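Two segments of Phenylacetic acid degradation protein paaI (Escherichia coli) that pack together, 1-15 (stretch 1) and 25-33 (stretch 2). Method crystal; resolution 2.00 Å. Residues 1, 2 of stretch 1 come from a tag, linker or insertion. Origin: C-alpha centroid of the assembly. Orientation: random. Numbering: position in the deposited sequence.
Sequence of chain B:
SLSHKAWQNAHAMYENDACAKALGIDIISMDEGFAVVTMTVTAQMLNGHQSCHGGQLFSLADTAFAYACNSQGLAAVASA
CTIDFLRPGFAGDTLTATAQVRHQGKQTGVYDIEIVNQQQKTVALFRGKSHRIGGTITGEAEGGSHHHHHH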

# COMPACT_ATOMS: atom_id res chain seq x y z
N SER B 1 -0.36 -11.06 -32.89
CA SER B 1 1.15 -11.29 -32.78
C SER B 1 1.64 -11.47 -31.32
O SER B 1 1.68 -12.59 -30.79
CB SER B 1 1.91 -10.11 -33.38
OG SER B 1 1.53 -8.85 -32.76
N LEU B 2 2.00 -10.36 -30.67
CA LEU B 2 2.20 -10.38 -29.20
C LEU B 2 0.83 -10.59 -28.54
O LEU B 2 0.70 -11.26 -27.56
CB LEU B 2 2.83 -9.08 -28.75
CG LEU B 2 4.31 -8.93 -29.09
CD1 LEU B 2 4.78 -7.54 -28.53
CD2 LEU B 2 5.10 -10.07 -28.54
N SER B 3 -0.20 -10.05 -29.18
CA SER B 3 -1.52 -10.17 -28.68
C SER B 3 -2.00 -11.57 -28.91
O SER B 3 -2.65 -12.11 -28.05
CB SER B 3 -2.46 -9.16 -29.35
OG SER B 3 -3.79 -9.57 -29.05
N HIS B 4 -1.66 -12.19 -30.04
CA HIS B 4 -2.07 -13.58 -30.24
C HIS B 4 -1.41 -14.52 -29.21
O HIS B 4 -2.01 -15.46 -28.74
CB HIS B 4 -1.70 -14.01 -31.67
CG HIS B 4 -2.12 -15.40 -32.00
ND1 HIS B 4 -3.43 -15.71 -32.27
CD2 HIS B 4 -1.41 -16.55 -32.12
CE1 HIS B 4 -3.51 -17.01 -32.53
NE2 HIS B 4 -2.30 -17.54 -32.43
N LYS B 5 -0.18 -14.21 -28.79
CA LYS B 5 0.52 -15.09 -27.87
C LYS B 5 -0.14 -14.84 -26.54
O LYS B 5 -0.39 -15.77 -25.76
CB LYS B 5 1.98 -14.69 -27.81
CG LYS B 5 2.80 -15.04 -29.14
CD LYS B 5 4.38 -14.72 -28.90
CE LYS B 5 5.25 -14.66 -30.18
NZ LYS B 5 4.80 -13.66 -31.25
N ALA B 6 -0.47 -13.56 -26.30
CA ALA B 6 -1.09 -13.23 -25.01
C ALA B 6 -2.37 -14.02 -24.91
O ALA B 6 -2.67 -14.54 -23.88
CB ALA B 6 -1.36 -11.73 -24.91
N TRP B 7 -3.14 -14.13 -25.97
CA TRP B 7 -4.40 -14.84 -25.85
C TRP B 7 -4.25 -16.34 -25.73
O TRP B 7 -5.07 -17.02 -25.09
CB TRP B 7 -5.22 -14.59 -27.11
CG TRP B 7 -6.22 -13.46 -27.04
CD1 TRP B 7 -6.13 -12.27 -27.65
CD2 TRP B 7 -7.47 -13.44 -26.29
NE1 TRP B 7 -7.23 -11.50 -27.33
CE2 TRP B 7 -8.06 -12.23 -26.51
CE3 TRP B 7 -8.11 -14.35 -25.45
CZ2 TRP B 7 -9.30 -11.89 -26.00
CZ3 TRP B 7 -9.38 -14.03 -24.94
CH2 TRP B 7 -9.96 -12.83 -25.25
N GLN B 8 -3.25 -16.89 -26.38
CA GLN B 8 -2.95 -18.36 -26.17
C GLN B 8 -2.64 -18.64 -24.73
O GLN B 8 -3.15 -19.58 -24.15
CB GLN B 8 -1.71 -18.78 -26.99
CG GLN B 8 -1.94 -18.64 -28.46
CD GLN B 8 -0.91 -19.33 -29.26
OE1 GLN B 8 -1.22 -20.32 -29.91
NE2 GLN B 8 0.33 -18.84 -29.22
N ASN B 9 -1.78 -17.80 -24.13
CA ASN B 9 -1.54 -17.95 -22.69
C ASN B 9 -2.78 -17.87 -21.87
O ASN B 9 -2.99 -18.71 -20.98
CB ASN B 9 -0.50 -16.91 -22.23
CG ASN B 9 0.86 -17.17 -22.90
OD1 ASN B 9 1.27 -18.29 -22.95
ND2 ASN B 9 1.46 -16.17 -23.51
N ALA B 10 -3.62 -16.86 -22.17
CA ALA B 10 -4.84 -16.72 -21.43
C ALA B 10 -5.79 -17.86 -21.63
O ALA B 10 -6.44 -18.24 -20.62
CB ALA B 10 -5.57 -15.38 -21.68
N HIS B 11 -5.93 -18.38 -22.88
CA HIS B 11 -6.79 -19.57 -23.07
C HIS B 11 -6.28 -20.79 -22.27
O HIS B 11 -7.06 -21.52 -21.70
CB HIS B 11 -6.97 -19.97 -24.55
CG HIS B 11 -7.87 -19.04 -25.30
ND1 HIS B 11 -7.62 -18.65 -26.59
CD2 HIS B 11 -8.96 -18.34 -24.89
CE1 HIS B 11 -8.54 -17.78 -26.97
NE2 HIS B 11 -9.36 -17.57 -25.95
N ALA B 12 -4.97 -21.02 -22.25
CA ALA B 12 -4.37 -22.12 -21.47
C ALA B 12 -4.67 -21.98 -20.01
O ALA B 12 -5.11 -22.96 -19.39
CB ALA B 12 -2.85 -22.15 -21.68
N MSE B 13 -4.49 -20.78 -19.44
CA MSE B 13 -4.81 -20.60 -18.03
C MSE B 13 -6.25 -20.69 -17.68
O MSE B 13 -6.59 -21.10 -16.58
CB MSE B 13 -4.36 -19.23 -17.55
CG MSE B 13 -2.91 -19.25 -17.21
SE MSE B 13 -2.41 -17.36 -16.93
CE MSE B 13 -1.29 -17.09 -18.54
N TYR B 14 -7.11 -20.17 -18.55
CA TYR B 14 -8.50 -20.04 -18.19
C TYR B 14 -9.08 -21.43 -18.22
O TYR B 14 -9.96 -21.78 -17.44
CB TYR B 14 -9.20 -19.19 -19.23
CG TYR B 14 -10.64 -18.95 -18.98
CD1 TYR B 14 -11.04 -18.04 -18.02
CD2 TYR B 14 -11.63 -19.61 -19.72
CE1 TYR B 14 -12.36 -17.79 -17.79
CE2 TYR B 14 -12.99 -19.35 -19.51
CZ TYR B 14 -13.35 -18.44 -18.54
OH TYR B 14 -14.69 -18.11 -18.31
N GLU B 15 -8.56 -22.24 -19.13
CA GLU B 15 -9.12 -23.59 -19.32
C GLU B 15 -9.05 -24.40 -18.05
O GLU B 15 -9.91 -25.21 -17.85
CB GLU B 15 -8.45 -24.33 -20.50
CG GLU B 15 -9.04 -24.07 -21.93
CD GLU B 15 -10.13 -22.96 -22.04
OE1 GLU B 15 -11.32 -23.22 -21.66
OE2 GLU B 15 -9.82 -21.82 -22.54
N ILE B 25 -16.18 -15.15 -14.36
CA ILE B 25 -15.29 -14.21 -15.02
C ILE B 25 -15.07 -14.64 -16.47
O ILE B 25 -14.82 -15.81 -16.73
CB ILE B 25 -13.95 -14.04 -14.17
CG1 ILE B 25 -14.34 -13.61 -12.81
CG2 ILE B 25 -13.05 -12.97 -14.70
CD1 ILE B 25 -13.24 -13.39 -11.88
N ASP B 26 -15.25 -13.70 -17.39
CA ASP B 26 -14.92 -13.90 -18.75
C ASP B 26 -13.74 -13.01 -19.20
O ASP B 26 -13.60 -11.87 -18.75
CB ASP B 26 -16.13 -13.53 -19.56
CG ASP B 26 -17.29 -14.50 -19.32
OD1 ASP B 26 -17.10 -15.72 -19.58
OD2 ASP B 26 -18.43 -14.14 -18.87
N ILE B 27 -12.88 -13.52 -20.08
CA ILE B 27 -11.87 -12.65 -20.61
C ILE B 27 -12.30 -12.09 -21.90
O ILE B 27 -12.68 -12.83 -22.77
CB ILE B 27 -10.57 -13.35 -20.89
CG1 ILE B 27 -10.12 -14.08 -19.68
CG2 ILE B 27 -9.50 -12.31 -21.22
CD1 ILE B 27 -9.56 -15.42 -20.12
N ILE B 28 -12.16 -10.77 -22.04
CA ILE B 28 -12.61 -10.04 -23.24
C ILE B 28 -11.51 -9.32 -23.96
O ILE B 28 -11.68 -8.94 -25.11
CB ILE B 28 -13.82 -9.06 -22.95
CG1 ILE B 28 -13.39 -7.88 -22.08
CG2 ILE B 28 -14.94 -9.89 -22.22
CD1 ILE B 28 -14.56 -6.72 -21.96
N SER B 29 -10.35 -9.13 -23.35
CA SER B 29 -9.34 -8.49 -24.15
C SER B 29 -7.93 -8.87 -23.62
O SER B 29 -7.77 -9.12 -22.44
CB SER B 29 -9.60 -6.98 -24.22
OG SER B 29 -8.52 -6.31 -24.98
N MSE B 30 -6.95 -8.95 -24.49
CA MSE B 30 -5.61 -9.51 -24.13
C MSE B 30 -4.55 -8.91 -25.02
O MSE B 30 -4.68 -8.85 -26.23
CB MSE B 30 -5.46 -11.05 -24.31
CG MSE B 30 -6.19 -11.94 -23.39
SE MSE B 30 -5.64 -11.61 -21.43
CE MSE B 30 -3.59 -11.65 -21.55
N ASP B 31 -3.52 -8.41 -24.43
CA ASP B 31 -2.38 -8.01 -25.22
C ASP B 31 -1.16 -8.22 -24.32
O ASP B 31 -1.31 -8.57 -23.18
CB ASP B 31 -2.48 -6.54 -25.59
CG ASP B 31 -1.69 -6.17 -26.83
OD1 ASP B 31 -0.96 -7.03 -27.53
OD2 ASP B 31 -1.77 -4.97 -27.17
N GLU B 32 0.05 -7.98 -24.80
CA GLU B 32 1.17 -8.29 -23.92
C GLU B 32 1.12 -7.28 -22.74
O GLU B 32 1.05 -6.13 -23.01
CB GLU B 32 2.40 -7.98 -24.71
CG GLU B 32 3.62 -8.09 -23.84
CD GLU B 32 4.92 -8.04 -24.68
OE1 GLU B 32 5.01 -7.04 -25.44
OE2 GLU B 32 5.80 -9.01 -24.62
N GLY B 33 1.14 -7.71 -21.48
CA GLY B 33 1.07 -6.79 -20.35
C GLY B 33 -0.35 -6.20 -20.15
O GLY B 33 -0.49 -5.11 -19.54

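Helix 2-15 lies across strand 26-31 with a closest axial approach of 6.4 Å and an angle of 120° between their N-to-C directions, so the start of the helix meets the end of the strand and Tyr14 reaches back to its beginning. Together the two stretches bury 661 Å², with several apolar side-chain contacts in the middle and one hydrogen bond toward each end.

Leu2, a tag residue, opens the contact: its CD1 lies 3.1 Å from Glu32 OE1, a close approach of a methyl to a carboxylate oxygen at an exposed margin. At Ser3 the backbones come nearest, CA to CA 4.2 Å from Asp31. Its chi1 of 166° (t) places OG 3.0 Å from Met30 O, to which it donates a hydrogen bond; a short hydroxyl side chain suits so narrow a gap. Ser3 CB also sits 3.2 Å from Asp31 OD1, and that same oxygen accepts a weak bond from Glu32 N at 3.1 Å within stretch 2.

One turn on, Ala6 points its CB toward the strand, 3.6 Å from Asp31 C and 4.0 Å from Met30 CE. The methyl fills the small space available against the backbone and is buried there.

Trp7 points its CA-to-CB bond sideways, yet its indole swings nearer, with chi1 at -95°, between wells. Met30 CB stands 3.4 Å from the centroid of the five-membered ring, only 5° off the normal, a CH-pi contact over the face, while Met30 CG is 3.5 Å from Trp7 CD2. The far end of the indole runs along the strand: CH2 lies 3.7 Å from Ile27 O and CZ2 3.9 Å from Ile28 O, both oxygens near the ring plane at its edge.

Met30, a selenomethionine with all three chi angles m, has the largest covered area, 100 Å². Its folded side chain continues from the indole to the alanines: SE is 3.8 Å from Ala10 CB. Ala10, also buried and pointing toward the strand, has its CB 4.3 Å from Ile27 CD1 as well, so one small residue accommodates two bulky partners.

Tyr14 closes the contact. Its CA-to-CB bond points toward the strand and chi1 is -179° (t); CD1 of the ring packs 3.7 Å from Ile27 CD1. Its OH donates a hydrogen bond to Ile25 O at 2.8 Å, the oxygen lying near the ring plane. The residue thus combines an apolar ring against Ile27 with a polar tip for a backbone carbonyl. His4, Lys5, Gln8 and Ala12 have no area covered by the strand stretch, consistent with an interface confined to one side of the helix.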